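Local coordinates for protein acylphosphatase (Coxiella burnetii, PDB 3TRG) that catalyses the hydrolysis of acyl phosphates to a carboxylate and inorganic phosphate, as a member of the acylphosphatase family, at residues 25-30 / 68-73; 62-67 / 82-87; 54-59 / 93-98. All blocks are in the same frame, centred on the assembly; numbering follows the deposited sequence. Where two conformers were deposited one is given.

Contact 1: residues 25-30 / 68-73; sequences VFFRES and EWLWEG
Phe27 reaches across from the first turn of helix 27-37 and meets Leu70 and Gly73 at the far end of its ring. CE1 of Phe27 lies 4.1 Å from CD2 of Leu70, the methyl coming in at the ring edge and the two side chains crossing at about a right angle. CZ of Phe27 stands 4.2 Å from CA of Gly73, whose positive phi of 73° by itself favours glycine. Beside this pair, Ser30 OG sits in the plane of the Trp69 indole at its edge, 3.4 Å from CH2. The hydroxyl of Ser30 is turned back to its own helix, its OG hydrogen-bonded to Phe27 O at 2.9 Å. One face of the indole lies over Gly73 CA, while Trp69 O accepts from both Glu72 N and Gly73 N. Further out, Lys34 makes a cation-pi contact with Trp69, and Val18, Val52 and Val79 of the sheet receive the Phe27 ring. Arg28, which follows Phe27, is a predicted active-site residue and makes a salt bridge with the C-terminal carboxylate of Arg98. With Ser30 OG satisfied by Phe27 O, the start of helix 27-37 meets residues 69-73 through ring edges and a methyl, a joint resting on van der Waals packing.

Contact 2: residues 62-67 / 82-87; sequences SIMILT and VNWEEI. With EDO (1,2-ethanediol), chain C.
EDO O1 donates a hydrogen bond of 2.8 Å to Glu85 OE2, and the diol, probably from the crystallisation liquor, is also bonded to His15 and Thr17 on the adjoining strand. Trp84, the neighbour of Glu85, carries the contact with the helix. CG2 of Thr67 lies over one face of the indole of Trp84, 3.9 Å from the centroid of its five-membered ring and 10° off the normal, a CH-pi contact. Thr67 OG1 is turned toward its own helix, where it gives Met64 O a 3.1 Å bond from above the carbonyl plane; with the hydroxyl held there, the methyl is the branch presented to the ring. Met64, a selenomethionine, folds back at chi2 and chi3, which brings SE within 3.6 Å of Trp84 CZ2. This Met-aromatic approach is oblique to the six-membered ring. At the start of segment 82-87, Val82 CG1 rests against Thr67 O at 4.2 Å. The helix and strand segments run nearly antiparallel, at 163°, with their axes 11.0 Å apart. Strand 78-87, outermost in the sheet, is hydrogen-bonded to strand 11-19; helix 60-69 packs over strands 78-87, 11-19 and 52-57, Thr67 touching Ile14 and Leu66 reaching Leu54 and Ala56.

Contact 3: residues 54-59 / 93-98; sequences LVACGE and SDFRVR
Phe95 pushes the far end of its ring against the backbone of strand 52-57 at Val55 and Ala56. CE2 of Phe95 comes 3.4 Å from Val55 O, and CZ is 3.7 Å from the same oxygen, which lies oblique to the ring. Ala56 meets the ring differently: its CA is at the edge, near the ring plane, and its CB is 4.2 Å from CE2 of Phe95. The first torsion of Phe95, with CG roughly opposite the backbone N at -157°, projects the ring from its own strand into this buried layer, where Val31 and Ala35 of helix 27-37 and Val44 of strand 41-46 complete its surroundings. The two strands are not sheet neighbours. In the acylphosphatase fold, an alpha/beta sandwich with the strand order 4-1-3-2-5, strand 41-46 lies between them, and Phe95 reaches past it under helix 27-37. Cys57 ties strand 52-57 to strand 11-19 through its disulfide with Cys13. In contrast to the buried Phe95 ring, the other side of segment 93-98 is exposed at Arg96: Asp94 OD2 receives Arg96 NE at 3.1 Å in a nearly straight bond of 173°, on the syn side of the carboxylate and in the guanidinium plane. This salt bridge links Asp94, just before the strand, to Arg96 in it, while Arg98, also exposed, makes a cation-pi contact with Trp43.

In the fold
All three contacts belong to one small alpha/beta fold in which helices 27-37 and 60-69 pack on the same five-stranded sheet. Contacts 1 and 2 share helix 60-69, their centres about 13 Å apart, and touch where Trp71 meets Val82. Contact 3 has its centre about 12 Å from that of contact 2 and about 14 Å from that of contact 1, on the opposite side of the chain's centre from the latter. Leu66 packs on Ala56 to join contacts 2 and 3. Along the chain, segments of contact 1 alternate with those of each other contact, whereas contact 2 falls wholly between the segments of contact 3. Contacts 1 and 3 meet at the C-terminus, next to the predicted active-site residue Arg28.

Contact 1: residues 25-30 / 68-73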
loop_
_atom_site.group_PDB
_atom_site.type_symbol
_atom_site.label_atom_id
_atom_site.label_comp_id
_atom_site.label_asym_id
_atom_site.label_seq_id
_atom_site.Cartn_x
_atom_site.Cartn_y
_atom_site.Cartn_z
ATOM N N VAL A 25 -4.489 -12.981 8.230
ATOM C CA VAL A 25 -3.314 -13.369 7.452
ATOM C C VAL A 25 -2.211 -12.316 7.561
ATOM O O VAL A 25 -1.332 -12.222 6.704
ATOM C CB VAL A 25 -3.660 -13.630 5.962
ATOM C CG1 VAL A 25 -4.619 -14.815 5.837
ATOM C CG2 VAL A 25 -4.252 -12.380 5.307
ATOM N N PHE A 26 -2.260 -11.528 8.630
ATOM C CA PHE A 26 -1.239 -10.517 8.868
ATOM C C PHE A 26 -1.087 -9.598 7.656
ATOM O O PHE A 26 0.025 -9.225 7.279
ATOM C CB PHE A 26 0.102 -11.181 9.204
ATOM C CG PHE A 26 0.085 -11.977 10.483
ATOM C CD1 PHE A 26 -0.056 -11.345 11.705
ATOM C CD2 PHE A 26 0.226 -13.356 10.461
ATOM C CE1 PHE A 26 -0.064 -12.078 12.888
ATOM C CE2 PHE A 26 0.219 -14.090 11.635
ATOM C CZ PHE A 26 0.075 -13.452 12.848
ATOM N N PHE A 27 -2.206 -9.220 7.049
ATOM C CA PHE A 27 -2.143 -8.396 5.844
ATOM C C PHE A 27 -1.504 -7.020 6.083
ATOM O O PHE A 27 -0.648 -6.591 5.301
ATOM C CB PHE A 27 -3.519 -8.257 5.185
ATOM C CG PHE A 27 -3.451 -8.109 3.693
ATOM C CD1 PHE A 27 -2.949 -6.951 3.129
ATOM C CD2 PHE A 27 -3.871 -9.134 2.857
ATOM C CE1 PHE A 27 -2.865 -6.810 1.751
ATOM C CE2 PHE A 27 -3.791 -9.001 1.479
ATOM C CZ PHE A 27 -3.290 -7.840 0.926
ATOM N N ARG A 28 -1.895 -6.347 7.167
ATOM C CA ARG A 28 -1.324 -5.045 7.518
ATOM C C ARG A 28 0.193 -5.106 7.605
ATOM O O ARG A 28 0.897 -4.312 6.987
ATOM C CB ARG A 28 -1.864 -4.555 8.867
ATOM C CG ARG A 28 -3.285 -4.033 8.858
ATOM C CD ARG A 28 -3.663 -3.542 10.252
ATOM N NE ARG A 28 -3.015 -4.375 11.254
ATOM C CZ ARG A 28 -2.452 -3.924 12.368
ATOM N NH1 ARG A 28 -2.477 -2.630 12.660
ATOM N NH2 ARG A 28 -1.867 -4.776 13.196
ATOM N N GLU A 29 0.695 -6.044 8.400
ATOM C CA GLU A 29 2.133 -6.161 8.596
ATOM C C GLU A 29 2.862 -6.456 7.288
ATOM O O GLU A 29 3.950 -5.935 7.051
ATOM C CB GLU A 29 2.460 -7.216 9.657
ATOM C CG GLU A 29 1.963 -6.850 11.058
ATOM C CD GLU A 29 0.525 -7.263 11.310
ATOM O OE1 GLU A 29 -0.145 -7.759 10.380
ATOM O OE2 GLU A 29 0.061 -7.103 12.459
ATOM N N SER A 30 2.252 -7.268 6.431
ATOM C CA SER A 30 2.893 -7.665 5.175
ATOM C C SER A 30 3.002 -6.487 4.211
ATOM O O SER A 30 3.982 -6.363 3.474
ATOM C CB SER A 30 2.154 -8.842 4.519
ATOM O OG SER A 30 0.988 -8.429 3.828
ATOM N N GLU A 68 1.000 -4.282 -7.978
ATOM C CA GLU A 68 0.938 -5.602 -8.594
ATOM C C GLU A 68 1.004 -6.682 -7.520
ATOM O O GLU A 68 0.281 -7.678 -7.579
ATOM C CB GLU A 68 2.046 -5.806 -9.629
ATOM C CG GLU A 68 2.030 -7.212 -10.222
ATOM C CD GLU A 68 2.890 -7.355 -11.462
ATOM O OE1 GLU A 68 3.254 -6.324 -12.068
ATOM O OE2 GLU A 68 3.194 -8.508 -11.837
ATOM N N TRP A 69 1.862 -6.466 -6.528
ATOM C CA TRP A 69 2.026 -7.418 -5.442
ATOM C C TRP A 69 0.755 -7.567 -4.601
ATOM O O TRP A 69 0.491 -8.633 -4.038
ATOM C CB TRP A 69 3.204 -7.014 -4.549
ATOM C CG TRP A 69 3.330 -7.892 -3.346
ATOM C CD1 TRP A 69 3.951 -9.107 -3.280
ATOM C CD2 TRP A 69 2.795 -7.641 -2.042
ATOM N NE1 TRP A 69 3.842 -9.623 -2.010
ATOM C CE2 TRP A 69 3.138 -8.740 -1.232
ATOM C CE3 TRP A 69 2.065 -6.588 -1.478
ATOM C CZ2 TRP A 69 2.775 -8.819 0.111
ATOM C CZ3 TRP A 69 1.702 -6.670 -0.144
ATOM C CH2 TRP A 69 2.057 -7.778 0.634
ATOM N N LEU A 70 -0.035 -6.501 -4.513
ATOM C CA LEU A 70 -1.246 -6.540 -3.700
ATOM C C LEU A 70 -2.261 -7.559 -4.206
ATOM O O LEU A 70 -3.145 -7.974 -3.463
ATOM C CB LEU A 70 -1.886 -5.149 -3.596
ATOM C CG LEU A 70 -1.139 -4.154 -2.702
ATOM C CD1 LEU A 70 -1.725 -2.765 -2.870
ATOM C CD2 LEU A 70 -1.172 -4.582 -1.234
ATOM N N TRP A 71 -2.135 -7.968 -5.465
ATOM C CA TRP A 71 -3.022 -9.003 -5.999
ATOM C C TRP A 71 -2.661 -10.368 -5.433
ATOM O O TRP A 71 -3.476 -11.286 -5.449
ATOM C CB TRP A 71 -2.979 -9.045 -7.527
ATOM C CG TRP A 71 -3.708 -7.921 -8.180
ATOM C CD1 TRP A 71 -3.181 -6.735 -8.596
ATOM C CD2 TRP A 71 -5.104 -7.876 -8.510
ATOM N NE1 TRP A 71 -4.159 -5.953 -9.159
ATOM C CE2 TRP A 71 -5.349 -6.632 -9.121
ATOM C CE3 TRP A 71 -6.168 -8.770 -8.349
ATOM C CZ2 TRP A 71 -6.616 -6.253 -9.568
ATOM C CZ3 TRP A 71 -7.426 -8.392 -8.797
ATOM C CH2 TRP A 71 -7.639 -7.146 -9.396
ATOM N N GLU A 72 -1.431 -10.497 -4.945
ATOM C CA GLU A 72 -0.969 -11.740 -4.339
ATOM C C GLU A 72 -1.114 -11.688 -2.821
ATOM O O GLU A 72 -1.770 -12.537 -2.219
ATOM C CB GLU A 72 0.487 -12.023 -4.716
ATOM C CG GLU A 72 1.047 -13.288 -4.079
ATOM C CD GLU A 72 2.492 -13.553 -4.464
ATOM O OE1 GLU A 72 3.064 -12.750 -5.231
ATOM O OE2 GLU A 72 3.056 -14.564 -3.996
ATOM N N GLY A 73 -0.503 -10.682 -2.207
ATOM C CA GLY A 73 -0.560 -10.535 -0.766
ATOM C C GLY A 73 0.303 -11.574 -0.083
ATOM O O GLY A 73 1.038 -12.310 -0.747
#

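Contact 2: residues 62-67 / 82-87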
loop_
_atom_site.group_PDB
_atom_site.type_symbol
_atom_site.label_atom_id
_atom_site.label_comp_id
_atom_site.label_asym_id
_atom_site.label_seq_id
_atom_site.Cartn_x
_atom_site.Cartn_y
_atom_site.Cartn_z
ATOM N N SER A 62 8.328 1.870 -7.600
ATOM C CA SER A 62 8.024 1.157 -6.358
ATOM C C SER A 62 6.519 1.060 -6.127
ATOM O O SER A 62 6.001 0.005 -5.764
ATOM C CB SER A 62 8.695 1.827 -5.158
ATOM O OG SER A 62 10.095 1.621 -5.192
ATOM N N ILE A 63 5.819 2.171 -6.322
ATOM C CA ILE A 63 4.364 2.180 -6.199
ATOM C C ILE A 63 3.738 1.102 -7.090
ATOM O O ILE A 63 2.884 0.324 -6.649
ATOM C CB ILE A 63 3.792 3.577 -6.537
ATOM C CG1 ILE A 63 4.161 4.575 -5.434
ATOM C CG2 ILE A 63 2.282 3.520 -6.738
ATOM C CD1 ILE A 63 3.710 5.985 -5.712
HETATM N N MSE A 64 4.186 1.035 -8.338
HETATM C CA MSE A 64 3.597 0.092 -9.283
HETATM C C MSE A 64 3.972 -1.364 -9.024
HETATM O O MSE A 64 3.209 -2.268 -9.342
HETATM C CB MSE A 64 3.899 0.508 -10.725
HETATM C CG MSE A 64 3.259 1.836 -11.095
HETATM SE SE MSE A 64 1.301 1.768 -10.923
HETATM C CE MSE A 64 0.956 0.541 -12.391
ATOM N N ILE A 65 5.140 -1.586 -8.438
ATOM C CA ILE A 65 5.492 -2.918 -7.979
ATOM C C ILE A 65 4.571 -3.314 -6.821
ATOM O O ILE A 65 4.070 -4.438 -6.772
ATOM C CB ILE A 65 6.960 -2.984 -7.554
ATOM C CG1 ILE A 65 7.860 -2.821 -8.783
ATOM C CG2 ILE A 65 7.258 -4.302 -6.839
ATOM C CD1 ILE A 65 9.315 -2.681 -8.441
ATOM N N LEU A 66 4.326 -2.381 -5.905
ATOM C CA LEU A 66 3.410 -2.644 -4.795
ATOM C C LEU A 66 2.002 -3.001 -5.264
ATOM O O LEU A 66 1.423 -3.984 -4.797
ATOM C CB LEU A 66 3.337 -1.444 -3.850
ATOM C CG LEU A 66 2.409 -1.629 -2.648
ATOM C CD1 LEU A 66 2.981 -2.670 -1.700
ATOM C CD2 LEU A 66 2.220 -0.299 -1.936
ATOM N N THR A 67 1.447 -2.203 -6.177
ATOM C CA THR A 67 0.084 -2.447 -6.646
ATOM C C THR A 67 -0.056 -3.812 -7.321
ATOM O O THR A 67 -1.114 -4.430 -7.247
ATOM C CB THR A 67 -0.458 -1.335 -7.584
ATOM O OG1 THR A 67 0.361 -1.231 -8.756
ATOM C CG2 THR A 67 -0.506 0.009 -6.870
ATOM N N VAL A 82 -8.017 -5.238 -6.395
ATOM C CA VAL A 82 -7.174 -4.148 -5.934
ATOM C C VAL A 82 -7.624 -2.898 -6.674
ATOM O O VAL A 82 -7.602 -2.851 -7.907
ATOM C CB VAL A 82 -5.690 -4.407 -6.231
ATOM C CG1 VAL A 82 -4.843 -3.221 -5.781
ATOM C CG2 VAL A 82 -5.231 -5.692 -5.558
ATOM N N ASN A 83 -8.055 -1.899 -5.918
ATOM C CA ASN A 83 -8.586 -0.678 -6.500
ATOM C C ASN A 83 -7.735 0.476 -6.011
ATOM O O ASN A 83 -7.706 0.758 -4.820
ATOM C CB ASN A 83 -10.039 -0.498 -6.063
ATOM C CG ASN A 83 -10.682 0.726 -6.663
ATOM O OD1 ASN A 83 -10.241 1.236 -7.690
ATOM N ND2 ASN A 83 -11.740 1.208 -6.020
ATOM N N TRP A 84 -7.023 1.129 -6.918
ATOM C CA TRP A 84 -6.148 2.220 -6.509
ATOM C C TRP A 84 -6.350 3.481 -7.334
ATOM O O TRP A 84 -6.814 3.433 -8.472
ATOM C CB TRP A 84 -4.673 1.790 -6.522
ATOM C CG TRP A 84 -4.071 1.508 -7.881
ATOM C CD1 TRP A 84 -4.015 0.304 -8.523
ATOM C CD2 TRP A 84 -3.397 2.445 -8.731
ATOM N NE1 TRP A 84 -3.367 0.439 -9.733
ATOM C CE2 TRP A 84 -2.977 1.743 -9.882
ATOM C CE3 TRP A 84 -3.119 3.813 -8.635
ATOM C CZ2 TRP A 84 -2.291 2.362 -10.927
ATOM C CZ3 TRP A 84 -2.440 4.427 -9.673
ATOM C CH2 TRP A 84 -2.033 3.702 -10.806
ATOM N N GLU A 85 -6.026 4.619 -6.737
ATOM C CA GLU A 85 -5.947 5.844 -7.510
ATOM C C GLU A 85 -4.835 6.720 -6.969
ATOM O O GLU A 85 -4.509 6.674 -5.782
ATOM C CB GLU A 85 -7.281 6.598 -7.504
ATOM C CG GLU A 85 -7.588 7.345 -6.220
ATOM C CD GLU A 85 -9.002 7.889 -6.189
ATOM O OE1 GLU A 85 -9.221 9.029 -6.648
ATOM O OE2 GLU A 85 -9.898 7.165 -5.711
ATOM N N GLU A 86 -4.237 7.506 -7.850
ATOM C CA GLU A 86 -3.263 8.488 -7.424
ATOM C C GLU A 86 -4.002 9.601 -6.683
ATOM O O GLU A 86 -5.138 9.942 -7.034
ATOM C CB GLU A 86 -2.528 9.050 -8.638
ATOM C CG GLU A 86 -1.381 9.957 -8.287
ATOM C CD GLU A 86 -0.659 10.467 -9.515
ATOM O OE1 GLU A 86 -1.184 10.293 -10.638
ATOM O OE2 GLU A 86 0.435 11.050 -9.355
ATOM N N ILE A 87 -3.365 10.153 -5.655
ATOM C CA ILE A 87 -3.994 11.180 -4.833
ATOM C C ILE A 87 -3.114 12.423 -4.670
ATOM O O ILE A 87 -1.928 12.422 -5.021
ATOM C CB ILE A 87 -4.366 10.636 -3.426
ATOM C CG1 ILE A 87 -3.122 10.117 -2.695
ATOM C CG2 ILE A 87 -5.436 9.536 -3.528
ATOM C CD1 ILE A 87 -3.395 9.715 -1.242
HETATM C C1 EDO C . -9.125 4.136 -4.650
HETATM O O1 EDO C . -9.096 5.298 -3.809
HETATM C C2 EDO C . -9.309 2.898 -3.784
HETATM O O2 EDO C . -10.597 2.918 -3.164
#

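Contact 3: residues 54-59 / 93-98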
loop_
_atom_site.group_PDB
_atom_site.type_symbol
_atom_site.label_atom_id
_atom_site.label_comp_id
_atom_site.label_asym_id
_atom_site.label_seq_id
_atom_site.Cartn_x
_atom_site.Cartn_y
_atom_site.Cartn_z
ATOM N N LEU A 54 -4.962 1.352 2.273
ATOM C CA LEU A 54 -3.625 1.906 2.464
ATOM C C LEU A 54 -3.389 3.166 1.647
ATOM O O LEU A 54 -4.067 3.418 0.653
ATOM C CB LEU A 54 -2.538 0.870 2.126
ATOM C CG LEU A 54 -2.520 0.377 0.676
ATOM C CD1 LEU A 54 -1.101 0.416 0.136
ATOM C CD2 LEU A 54 -3.086 -1.029 0.591
ATOM N N VAL A 55 -2.432 3.965 2.109
ATOM C CA VAL A 55 -1.846 5.033 1.319
ATOM C C VAL A 55 -0.357 4.731 1.199
ATOM O O VAL A 55 0.298 4.371 2.185
ATOM C CB VAL A 55 -2.045 6.406 1.987
ATOM C CG1 VAL A 55 -1.141 7.456 1.342
ATOM C CG2 VAL A 55 -3.516 6.831 1.901
ATOM N N ALA A 56 0.172 4.842 -0.014
ATOM C CA ALA A 56 1.587 4.587 -0.246
ATOM C C ALA A 56 2.175 5.735 -1.052
ATOM O O ALA A 56 1.597 6.147 -2.059
ATOM C CB ALA A 56 1.779 3.272 -0.973
ATOM N N CYS A 57 3.318 6.247 -0.598
ATOM C CA CYS A 57 3.984 7.371 -1.240
ATOM C C CYS A 57 5.439 7.024 -1.501
ATOM O O CYS A 57 6.098 6.396 -0.666
ATOM C CB CYS A 57 3.945 8.609 -0.341
ATOM S SG CYS A 57 2.299 9.196 0.104
ATOM N N GLY A 58 5.937 7.452 -2.654
ATOM C CA GLY A 58 7.335 7.280 -2.991
ATOM C C GLY A 58 7.509 7.253 -4.495
ATOM O O GLY A 58 6.671 7.768 -5.237
ATOM N N GLU A 59 8.599 6.651 -4.951
ATOM C CA GLU A 59 8.875 6.591 -6.380
ATOM C C GLU A 59 7.850 5.725 -7.106
ATOM O O GLU A 59 7.341 4.753 -6.550
ATOM C CB GLU A 59 10.309 6.117 -6.613
ATOM C CG GLU A 59 11.309 7.139 -6.090
ATOM C CD GLU A 59 12.739 6.846 -6.477
ATOM O OE1 GLU A 59 13.039 5.692 -6.845
ATOM O OE2 GLU A 59 13.563 7.783 -6.418
ATOM N N SER A 93 7.008 10.150 6.914
ATOM C CA SER A 93 8.419 9.842 7.108
ATOM C C SER A 93 8.672 8.337 7.133
ATOM O O SER A 93 9.800 7.886 6.951
ATOM C CB SER A 93 8.943 10.485 8.395
ATOM O OG SER A 93 8.167 10.099 9.518
ATOM N N ASP A 94 7.613 7.566 7.352
ATOM C CA ASP A 94 7.739 6.121 7.439
ATOM C C ASP A 94 6.460 5.453 6.983
ATOM O O ASP A 94 5.525 6.122 6.539
ATOM C CB ASP A 94 8.058 5.689 8.870
ATOM C CG ASP A 94 7.051 6.210 9.880
ATOM O OD1 ASP A 94 5.945 6.629 9.475
ATOM O OD2 ASP A 94 7.369 6.199 11.091
ATOM N N PHE A 95 6.424 4.130 7.091
ATOM C CA PHE A 95 5.217 3.383 6.765
ATOM C C PHE A 95 4.730 2.670 8.018
ATOM O O PHE A 95 5.466 1.890 8.618
ATOM C CB PHE A 95 5.463 2.386 5.628
ATOM C CG PHE A 95 4.207 2.009 4.892
ATOM C CD1 PHE A 95 3.274 1.172 5.481
ATOM C CD2 PHE A 95 3.940 2.528 3.639
ATOM C CE1 PHE A 95 2.099 0.839 4.819
ATOM C CE2 PHE A 95 2.773 2.204 2.971
ATOM C CZ PHE A 95 1.851 1.361 3.560
ATOM N N ARG A 96 3.498 2.958 8.420
ATOM C CA ARG A 96 2.989 2.449 9.687
ATOM C C ARG A 96 1.720 1.639 9.525
ATOM O O ARG A 96 0.913 1.905 8.635
ATOM C CB ARG A 96 2.695 3.607 10.634
ATOM C CG ARG A 96 3.908 4.414 11.043
ATOM C CD ARG A 96 3.527 5.390 12.138
ATOM N NE ARG A 96 4.625 6.281 12.495
ATOM C CZ ARG A 96 4.558 7.186 13.466
ATOM N NH1 ARG A 96 3.445 7.309 14.181
ATOM N NH2 ARG A 96 5.603 7.962 13.726
ATOM N N VAL A 97 1.526 0.661 10.401
ATOM C CA VAL A 97 0.207 0.056 10.523
ATOM C C VAL A 97 -0.698 0.967 11.349
ATOM O O VAL A 97 -0.238 1.664 12.261
ATOM C CB VAL A 97 0.251 -1.357 11.135
ATOM C CG1 VAL A 97 1.143 -2.259 10.298
ATOM C CG2 VAL A 97 0.727 -1.309 12.579
ATOM N N ARG A 98 -1.978 0.983 10.998
ATOM C CA ARG A 98 -2.978 1.726 11.752
ATOM C C ARG A 98 -4.118 0.809 12.155
ATOM O O ARG A 98 -5.104 1.269 12.724
ATOM C CB ARG A 98 -3.526 2.896 10.940
ATOM C CG ARG A 98 -2.546 4.023 10.761
ATOM C CD ARG A 98 -3.175 5.173 9.993
ATOM N NE ARG A 98 -2.226 6.271 9.863
ATOM C CZ ARG A 98 -2.488 7.414 9.242
ATOM N NH1 ARG A 98 -3.676 7.619 8.690
ATOM N NH2 ARG A 98 -1.556 8.356 9.178
ATOM O OXT ARG A 98 -4.076 -0.397 11.917
#